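Local coordinates for cellulose binding protein (Clavibacter michiganensis, PDB 4JJO) that forms the two-domain expansin part of a longer, probably cellulose-degrading protein, binds polysaccharide and is linked to cell wall loosening, at residues Leu79-Glu82 and Ala83-Leu87; Pro26-Pro29 and Ala30-Tyr34; Asp53-Pro57 and Lys58-Arg62; Ala36-Ser39 and Pro40-Ser43. All coordinates share one frame; numbering follows the deposited sequence.

All four contacts are local and lie in the N-terminal double-psi beta-barrel domain, following one another along the chain without nesting or crossing. Contact 2 folds the end of the loop that precedes strand 34-38. Contact 4 comes next, where that strand passes into the short helix 39-42. Contact 3 closes the hairpin of strands 51-56 and 59-69, and contact 1 turns strand 76-80 into helix 81-87. In space, contact 1 joins two others: S80 OG bonds to R32 O of contact 2, and L87 O accepts from K58 N of the hairpin turn. M33 of contact 2 packs on V61 and R62 of contact 3, while contact 4 stands about 18 to 19 Å, centre to centre, from the rest.

Contact 1 of 4, residues Leu79-Glu82 and Ala83-Leu87; sequences LSEE and AFRAL
With chi1 at 60°, S80 tucks OG between its own backbone nitrogen and carbonyl carbon, which aims the hydroxyl at A83 and makes S80 the N-cap of helix 81-87. S80 OG accepts from A83 N at 3.1 Å, serving an amide of the first turn, where the i to i-4 bonding of the helix has not yet begun. The same hydroxyl donates to R32 O, so a serine here both starts the helix and ties it to the loop before strand 34-38. The regular helical bonds begin at once, F84 N to S80 O at 2.9 Å.

On the buried side L79, with CD1 anti to CA (chi2 172°), brings that methyl to L87 CD1 at 3.8 Å, the two leucines crossing at about a right angle. A83, with only a methyl, packs CB 4.2 Å from L79 CB, and M33 and V63 lie against it.

E81 and R85 run side by side on the outer surface, pointing the same way. Their salt bridge is long, E81 OE1 to R85 NH2 being 3.9 Å, with the two planes 61° apart; R85 also makes a cation-pi contact with F90. Over one face of the guanidinium sits a methylene, E81 CB, 4.0 Å from R85 NH1.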
loop_
_atom_site.group_PDB
_atom_site.type_symbol
_atom_site.label_atom_id
_atom_site.label_comp_id
_atom_site.label_asym_id
_atom_site.label_seq_id
_atom_site.Cartn_x
_atom_site.Cartn_y
_atom_site.Cartn_z
ATOM N N LEU A 79 8.653 6.486 11.669
ATOM C CA LEU A 79 7.242 6.781 11.880
ATOM C C LEU A 79 6.907 8.210 11.500
ATOM O O LEU A 79 7.763 9.090 11.547
ATOM C CB LEU A 79 6.872 6.571 13.349
ATOM C CG LEU A 79 6.900 5.143 13.888
ATOM C CD1 LEU A 79 6.707 5.162 15.393
ATOM C CD2 LEU A 79 5.828 4.299 13.223
ATOM N N SER A 80 5.654 8.435 11.121
ATOM C CA SER A 80 5.147 9.789 10.982
ATOM C C SER A 80 5.307 10.469 12.332
ATOM O O SER A 80 5.256 9.813 13.373
ATOM C CB SER A 80 3.672 9.776 10.585
ATOM O OG SER A 80 2.891 9.115 11.564
ATOM N N GLU A 81 5.509 11.780 12.315
ATOM C CA GLU A 81 5.618 12.533 13.554
ATOM C C GLU A 81 4.426 12.232 14.453
ATOM O O GLU A 81 4.570 12.105 15.669
ATOM C CB GLU A 81 5.693 14.033 13.263
ATOM C CG GLU A 81 6.994 14.470 12.607
ATOM C CD GLU A 81 7.010 15.948 12.267
ATOM O OE1 GLU A 81 5.923 16.560 12.189
ATOM O OE2 GLU A 81 8.113 16.496 12.076
ATOM N N GLU A 82 3.251 12.095 13.848
ATOM C CA GLU A 82 2.018 11.914 14.604
ATOM C C GLU A 82 1.953 10.550 15.287
ATOM O O GLU A 82 1.501 10.443 16.429
ATOM C CB GLU A 82 0.801 12.117 13.699
ATOM C CG GLU A 82 0.601 13.565 13.254
ATOM C CD GLU A 82 1.459 13.943 12.053
ATOM O OE1 GLU A 82 2.138 13.054 11.496
ATOM O OE2 GLU A 82 1.451 15.129 11.663
ATOM N N ALA A 83 2.396 9.512 14.587
ATOM C CA ALA A 83 2.451 8.180 15.169
ATOM C C ALA A 83 3.494 8.139 16.282
ATOM O O ALA A 83 3.274 7.544 17.336
ATOM C CB ALA A 83 2.770 7.145 14.102
ATOM N N PHE A 84 4.627 8.785 16.041
ATOM C CA PHE A 84 5.711 8.826 17.017
ATOM C C PHE A 84 5.281 9.517 18.310
ATOM O O PHE A 84 5.621 9.061 19.404
ATOM C CB PHE A 84 6.923 9.538 16.417
ATOM C CG PHE A 84 8.157 9.454 17.267
ATOM C CD1 PHE A 84 9.144 8.524 16.987
ATOM C CD2 PHE A 84 8.327 10.299 18.341
ATOM C CE1 PHE A 84 10.278 8.447 17.761
ATOM C CE2 PHE A 84 9.460 10.223 19.123
ATOM C CZ PHE A 84 10.436 9.294 18.834
ATOM N N ARG A 85 4.533 10.611 18.186
ATOM C CA ARG A 85 4.071 11.353 19.357
ATOM C C ARG A 85 3.080 10.537 20.177
ATOM O O ARG A 85 2.982 10.704 21.392
ATOM C CB ARG A 85 3.417 12.675 18.949
ATOM C CG ARG A 85 4.370 13.688 18.354
ATOM C CD ARG A 85 3.838 15.097 18.520
ATOM N NE ARG A 85 4.641 16.067 17.783
ATOM C CZ ARG A 85 4.387 16.478 16.543
ATOM N NH1 ARG A 85 3.334 16.020 15.873
ATOM N NH2 ARG A 85 5.191 17.361 15.969
ATOM N N ALA A 86 2.339 9.663 19.506
ATOM C CA ALA A 86 1.343 8.844 20.180
ATOM C C ALA A 86 2.023 7.774 21.022
ATOM O O ALA A 86 1.494 7.348 22.049
ATOM C CB ALA A 86 0.420 8.204 19.165
ATOM N N LEU A 87 3.203 7.349 20.581
ATOM C CA LEU A 87 3.938 6.288 21.252
ATOM C C LEU A 87 4.933 6.799 22.288
ATOM O O LEU A 87 5.234 6.097 23.250
ATOM C CB LEU A 87 4.684 5.444 20.219
ATOM C CG LEU A 87 3.813 4.658 19.240
ATOM C CD1 LEU A 87 4.680 3.837 18.307
ATOM C CD2 LEU A 87 2.843 3.770 19.997
#

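Contact 2 of 4, residues Pro26-Pro29 and Ala30-Tyr34; sequences PAVP and ADRMY
P29 O is gripped twice by R32, once through the backbone and once through the side chain. R32 N reaches it at 2.9 Å, closing the type I turn from P29 to R32, and R32 NH1 reaches it at 2.8 Å. The two donors come from opposite faces of the carbonyl plane, while the oxygen itself lies in the plane of the guanidinium, at its edge. The bend at chi2 (-48°) folds the arginine back over the turn to make this possible.

The tight part of the contact lies around V28 and P29. V28 CG1 lies across the arginine, 3.3 Å from R32 NH1 and 3.6 Å from R32 CD, and it also meets the tyrosine, Y34 CE2 lying 3.7 Å from V28 CG1. P29 crosses Y34 at about a right angle and sets CG 3.9 Å from Y34 CD2. A branched valine and a ring-closed proline suit this side because both offer apolar surface to the tyrosine ring, and Y34 OH is held beyond it by L12 N.

The outer side is looser: A30 and D31 are exposed at the two middle positions of the turn. D31 is nevertheless fixed, because D31 OD1 accepts from M33 N at 2.8 Å in an Asx turn.

Turn, Asx turn and arginine together imply a loop shaped largely by local bonds, to which R32 O to S80 OG and the backbone bond of M33 with Q64 add ties to the barrel.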
loop_
_atom_site.group_PDB
_atom_site.type_symbol
_atom_site.label_atom_id
_atom_site.label_comp_id
_atom_site.label_asym_id
_atom_site.label_seq_id
_atom_site.Cartn_x
_atom_site.Cartn_y
_atom_site.Cartn_z
ATOM N N PRO A 26 -2.254 7.878 -3.158
ATOM C CA PRO A 26 -2.985 9.044 -3.669
ATOM C C PRO A 26 -2.956 10.211 -2.683
ATOM O O PRO A 26 -2.979 11.372 -3.089
ATOM C CB PRO A 26 -4.418 8.525 -3.828
ATOM C CG PRO A 26 -4.294 7.055 -3.928
ATOM C CD PRO A 26 -3.098 6.671 -3.115
ATOM N N ALA A 27 -2.906 9.893 -1.395
ATOM C CA ALA A 27 -2.913 10.910 -0.356
ATOM C C ALA A 27 -2.191 10.423 0.890
ATOM O O ALA A 27 -2.172 9.231 1.186
ATOM C CB ALA A 27 -4.339 11.280 -0.003
ATOM N N VAL A 28 -1.590 11.357 1.618
ATOM C CA VAL A 28 -1.132 11.075 2.968
ATOM C C VAL A 28 -2.381 10.738 3.769
ATOM O O VAL A 28 -3.377 11.452 3.679
ATOM C CB VAL A 28 -0.435 12.296 3.592
ATOM C CG1 VAL A 28 -0.173 12.062 5.068
ATOM C CG2 VAL A 28 0.862 12.608 2.861
ATOM N N PRO A 29 -2.348 9.643 4.545
ATOM C CA PRO A 29 -3.573 9.286 5.272
ATOM C C PRO A 29 -4.065 10.424 6.158
ATOM O O PRO A 29 -3.257 11.169 6.709
ATOM C CB PRO A 29 -3.156 8.075 6.115
ATOM C CG PRO A 29 -1.666 8.049 6.090
ATOM C CD PRO A 29 -1.248 8.705 4.813
ATOM N N ALA A 30 -5.380 10.547 6.295
ATOM C CA ALA A 30 -5.973 11.675 7.003
ATOM C C ALA A 30 -5.637 11.664 8.494
ATOM O O ALA A 30 -5.542 12.719 9.118
ATOM C CB ALA A 30 -7.478 11.700 6.791
ATOM N N ASP A 31 -5.449 10.477 9.063
ATOM C CA ASP A 31 -5.071 10.371 10.468
ATOM C C ASP A 31 -3.571 10.585 10.661
ATOM O O ASP A 31 -3.082 10.609 11.790
ATOM C CB ASP A 31 -5.483 9.016 11.051
ATOM C CG ASP A 31 -4.794 7.847 10.366
ATOM O OD1 ASP A 31 -3.877 8.081 9.551
ATOM O OD2 ASP A 31 -5.167 6.687 10.648
ATOM N N ARG A 32 -2.845 10.725 9.555
ATOM C CA ARG A 32 -1.410 10.992 9.600
ATOM C C ARG A 32 -0.639 9.851 10.251
ATOM O O ARG A 32 0.463 10.049 10.762
ATOM C CB ARG A 32 -1.126 12.299 10.343
ATOM C CG ARG A 32 -1.689 13.522 9.651
ATOM C CD ARG A 32 -1.313 13.488 8.190
ATOM N NE ARG A 32 -1.597 14.738 7.492
ATOM C CZ ARG A 32 -2.319 14.834 6.378
ATOM N NH1 ARG A 32 -2.851 13.759 5.816
ATOM N NH2 ARG A 32 -2.517 16.017 5.818
ATOM N N MET A 33 -1.220 8.658 10.221
ATOM C CA MET A 33 -0.582 7.485 10.804
ATOM C C MET A 33 0.007 6.627 9.694
ATOM O O MET A 33 -0.688 5.821 9.072
ATOM C CB MET A 33 -1.587 6.679 11.624
ATOM C CG MET A 33 -2.167 7.440 12.808
ATOM S SD MET A 33 -0.916 7.916 14.020
ATOM C CE MET A 33 -1.889 8.906 15.148
ATOM N N TYR A 34 1.295 6.821 9.443
ATOM C CA TYR A 34 1.986 6.098 8.386
ATOM C C TYR A 34 3.427 5.840 8.791
ATOM O O TYR A 34 3.879 6.319 9.830
ATOM C CB TYR A 34 1.934 6.880 7.074
ATOM C CG TYR A 34 2.498 8.281 7.156
ATOM C CD1 TYR A 34 3.840 8.525 6.907
ATOM C CD2 TYR A 34 1.683 9.361 7.464
ATOM C CE1 TYR A 34 4.357 9.805 6.975
ATOM C CE2 TYR A 34 2.188 10.642 7.532
ATOM C CZ TYR A 34 3.524 10.858 7.285
ATOM O OH TYR A 34 4.031 12.136 7.355
#

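Contact 3 of 4, residues Asp53-Pro57 and Lys58-Arg62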
loop_
_atom_site.group_PDB
_atom_site.type_symbol
_atom_site.label_atom_id
_atom_site.label_comp_id
_atom_site.label_asym_id
_atom_site.label_seq_id
_atom_site.Cartn_x
_atom_site.Cartn_y
_atom_site.Cartn_z
ATOM N N ASP A 53 0.832 -2.778 13.510
ATOM C CA ASP A 53 0.488 -2.356 14.862
ATOM C C ASP A 53 1.778 -2.222 15.652
ATOM O O ASP A 53 2.444 -3.214 15.943
ATOM C CB ASP A 53 -0.463 -3.343 15.542
ATOM C CG ASP A 53 -1.913 -3.058 15.225
ATOM O OD1 ASP A 53 -2.202 -1.942 14.746
ATOM O OD2 ASP A 53 -2.766 -3.941 15.457
ATOM N N VAL A 54 2.124 -0.982 15.984
ATOM C CA VAL A 54 3.393 -0.674 16.628
ATOM C C VAL A 54 3.182 -0.384 18.106
ATOM O O VAL A 54 2.405 0.500 18.464
ATOM C CB VAL A 54 4.052 0.554 15.978
ATOM C CG1 VAL A 54 5.415 0.812 16.590
ATOM C CG2 VAL A 54 4.171 0.358 14.474
ATOM N N THR A 55 3.879 -1.131 18.957
ATOM C CA THR A 55 3.808 -0.922 20.395
ATOM C C THR A 55 5.043 -0.175 20.882
ATOM O O THR A 55 6.174 -0.613 20.675
ATOM C CB THR A 55 3.696 -2.253 21.157
ATOM O OG1 THR A 55 2.490 -2.924 20.773
ATOM C CG2 THR A 55 3.680 -2.008 22.658
ATOM N N GLY A 56 4.812 0.962 21.524
ATOM C CA GLY A 56 5.886 1.742 22.106
ATOM C C GLY A 56 5.590 2.058 23.556
ATOM O O GLY A 56 4.666 1.494 24.142
ATOM N N PRO A 57 6.369 2.975 24.146
ATOM C CA PRO A 57 6.273 3.331 25.566
ATOM C C PRO A 57 4.847 3.622 26.045
ATOM O O PRO A 57 4.433 3.112 27.085
ATOM C CB PRO A 57 7.131 4.595 25.667
ATOM C CG PRO A 57 8.096 4.495 24.555
ATOM C CD PRO A 57 7.407 3.754 23.447
ATOM N N LYS A 58 4.107 4.426 25.288
ATOM C CA LYS A 58 2.816 4.937 25.745
ATOM C C LYS A 58 1.629 4.064 25.359
ATOM O O LYS A 58 0.539 4.224 25.902
ATOM C CB LYS A 58 2.606 6.359 25.226
ATOM C CG LYS A 58 3.547 7.353 25.872
ATOM C CD LYS A 58 3.320 8.776 25.402
ATOM C CE LYS A 58 4.297 9.713 26.091
ATOM N NZ LYS A 58 4.076 11.140 25.747
ATOM N N GLY A 59 1.836 3.144 24.425
ATOM C CA GLY A 59 0.766 2.267 23.988
ATOM C C GLY A 59 0.998 1.715 22.599
ATOM O O GLY A 59 2.131 1.451 22.204
ATOM N N THR A 60 -0.088 1.549 21.853
ATOM C CA THR A 60 -0.022 0.942 20.530
ATOM C C THR A 60 -0.797 1.760 19.508
ATOM O O THR A 60 -1.918 2.195 19.767
ATOM C CB THR A 60 -0.589 -0.486 20.549
ATOM O OG1 THR A 60 0.154 -1.286 21.476
ATOM C CG2 THR A 60 -0.512 -1.114 19.165
ATOM N N VAL A 61 -0.189 1.965 18.344
ATOM C CA VAL A 61 -0.836 2.679 17.252
ATOM C C VAL A 61 -0.719 1.881 15.960
ATOM O O VAL A 61 0.244 1.142 15.758
ATOM C CB VAL A 61 -0.214 4.073 17.044
ATOM C CG1 VAL A 61 1.208 3.952 16.517
ATOM C CG2 VAL A 61 -1.068 4.901 16.098
ATOM N N ARG A 62 -1.712 2.030 15.091
ATOM C CA ARG A 62 -1.707 1.362 13.798
ATOM C C ARG A 62 -1.264 2.339 12.719
ATOM O O ARG A 62 -1.766 3.459 12.645
ATOM C CB ARG A 62 -3.099 0.821 13.482
ATOM C CG ARG A 62 -3.211 0.127 12.135
ATOM C CD ARG A 62 -4.488 -0.696 12.047
ATOM N NE ARG A 62 -4.473 -1.805 12.996
ATOM C CZ ARG A 62 -5.399 -2.755 13.063
ATOM N NH1 ARG A 62 -6.432 -2.749 12.234
ATOM N NH2 ARG A 62 -5.286 -3.718 13.966
#
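Across the beta hairpin of strands 51-56 and 59-69 in the barrel domain, the carboxylate of D53 meets the guanidinium of R62 at its edge, not over a face, with the two planes 30° apart. R62 grips side-on: R62 NE bonds D53 OD1 at 2.9 Å and R62 NH2 bonds D53 OD2 at the same 2.9 Å, each oxygen being met on its syn side. The first of these bonds is almost straight, 176° at the hydrogen. A bend at chi3 (-65°) in an otherwise extended arginine turns this edge back to the neighbouring strand.

D53 and R62 form a non-hydrogen-bonded antiparallel pair, as do T55 and T60 on the same face, so their side chains stand close; T55 OG1 and T60 OG1 share a hydrogen bond of 2.9 Å. Such polar residues suit this more exposed face. V54 and V61, a hydrogen-bonded pair joined by V54 N to V61 O at 2.8 Å, point to the other face, where both touch L87 of helix 81-87.

P57 and K58 make the turn, and proline fits a phi of this size. G59 adopts backbone angles that a residue with a CB could hardly take. G56 N donates to G59 O at 2.8 Å. Between the threonines and valines, T60 CA makes a CH...O contact with V54 O at 3.2 Å.

Contact 4 of 4, residues Ala36-Ser39 and Pro40-Ser43; sequences AVSS and PEYS
The short helix 39-42, entered from strand 34-38 of the double-psi beta-barrel domain, has S38 at its N-cap, and the contact is built round that serine and E41. S38 OG donates to E41 OE2 at 2.7 Å, onto the anti lone pair of that oxygen, away from OE1. Glutamate has the length for this: CG beside its backbone N (chi1 -66°) and an extended chain lay the carboxylate alongside the cap. E41 OE2 accepts three bonds, from S38 OG, G75 N and a water, while OE1 bonds Y99 OH.

In the helix, Y42 N donates to S38 O at 2.7 Å and S43 N to S39 O at 3.1 Å. Proline is well tolerated at P40, in the first turn, where its missing amide hydrogen is not needed. V37 sets CG2 against the Y42 backbone, 3.6 Å from Y42 N, and near the plane of its ring at the edge. The tyrosine, with CG anti to its N (chi1 -173°), leads away so that Y42 OH bonds D152 O, reaching the C-terminal domain.

The water bridges the two residues: it accepts from S38 N at 2.9 Å and donates to E41 OE2 at 2.6 Å.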
loop_
_atom_site.group_PDB
_atom_site.type_symbol
_atom_site.label_atom_id
_atom_site.label_comp_id
_atom_site.label_asym_id
_atom_site.label_seq_id
_atom_site.Cartn_x
_atom_site.Cartn_y
_atom_site.Cartn_z
ATOM N N ALA A 36 7.622 4.582 7.181
ATOM C CA ALA A 36 8.571 4.144 6.174
ATOM C C ALA A 36 9.338 2.957 6.737
ATOM O O ALA A 36 9.812 2.997 7.873
ATOM C CB ALA A 36 9.522 5.263 5.817
ATOM N N VAL A 37 9.454 1.898 5.944
ATOM C CA VAL A 37 10.077 0.667 6.415
ATOM C C VAL A 37 11.377 0.382 5.677
ATOM O O VAL A 37 11.604 0.887 4.579
ATOM C CB VAL A 37 9.130 -0.539 6.256
ATOM C CG1 VAL A 37 7.901 -0.369 7.140
ATOM C CG2 VAL A 37 8.726 -0.724 4.799
ATOM N N SER A 38 12.226 -0.439 6.286
ATOM C CA SER A 38 13.520 -0.766 5.705
ATOM C C SER A 38 13.337 -1.431 4.345
ATOM O O SER A 38 12.269 -1.969 4.042
ATOM C CB SER A 38 14.316 -1.680 6.639
ATOM O OG SER A 38 13.651 -2.914 6.832
ATOM N N SER A 39 14.382 -1.391 3.528
ATOM C CA SER A 39 14.300 -1.898 2.166
ATOM C C SER A 39 13.886 -3.367 2.113
ATOM O O SER A 39 13.072 -3.740 1.275
ATOM C CB SER A 39 15.622 -1.681 1.432
ATOM O OG SER A 39 15.852 -0.299 1.214
ATOM N N PRO A 40 14.443 -4.207 3.004
ATOM C CA PRO A 40 14.017 -5.612 3.025
ATOM C C PRO A 40 12.542 -5.790 3.392
ATOM O O PRO A 40 11.870 -6.666 2.852
ATOM C CB PRO A 40 14.915 -6.238 4.100
ATOM C CG PRO A 40 16.103 -5.351 4.166
ATOM C CD PRO A 40 15.582 -3.969 3.908
ATOM N N GLU A 41 12.050 -4.964 4.308
ATOM C CA GLU A 41 10.656 -5.038 4.727
ATOM C C GLU A 41 9.734 -4.387 3.698
ATOM O O GLU A 41 8.567 -4.764 3.579
ATOM C CB GLU A 41 10.479 -4.389 6.103
ATOM C CG GLU A 41 11.192 -5.140 7.223
ATOM C CD GLU A 41 11.093 -4.442 8.563
ATOM O OE1 GLU A 41 10.136 -4.728 9.311
ATOM O OE2 GLU A 41 11.979 -3.620 8.875
ATOM N N TYR A 42 10.262 -3.413 2.962
ATOM C CA TYR A 42 9.535 -2.775 1.870
ATOM C C TYR A 42 9.271 -3.800 0.775
ATOM O O TYR A 42 8.216 -3.791 0.135
ATOM C CB TYR A 42 10.355 -1.605 1.322
ATOM C CG TYR A 42 9.643 -0.757 0.289
ATOM C CD1 TYR A 42 8.546 0.013 0.633
ATOM C CD2 TYR A 42 10.086 -0.712 -1.026
ATOM C CE1 TYR A 42 7.903 0.798 -0.304
ATOM C CE2 TYR A 42 9.450 0.068 -1.965
ATOM C CZ TYR A 42 8.355 0.817 -1.601
ATOM O OH TYR A 42 7.716 1.602 -2.533
ATOM N N SER A 43 10.248 -4.674 0.560
ATOM C CA SER A 43 10.064 -5.851 -0.283
ATOM C C SER A 43 9.602 -5.498 -1.694
ATOM O O SER A 43 8.645 -6.078 -2.209
ATOM C CB SER A 43 9.055 -6.790 0.375
ATOM O OG SER A 43 9.066 -8.072 -0.231
HETATM O O HOH W 1 11.663 -1.034 9.040
#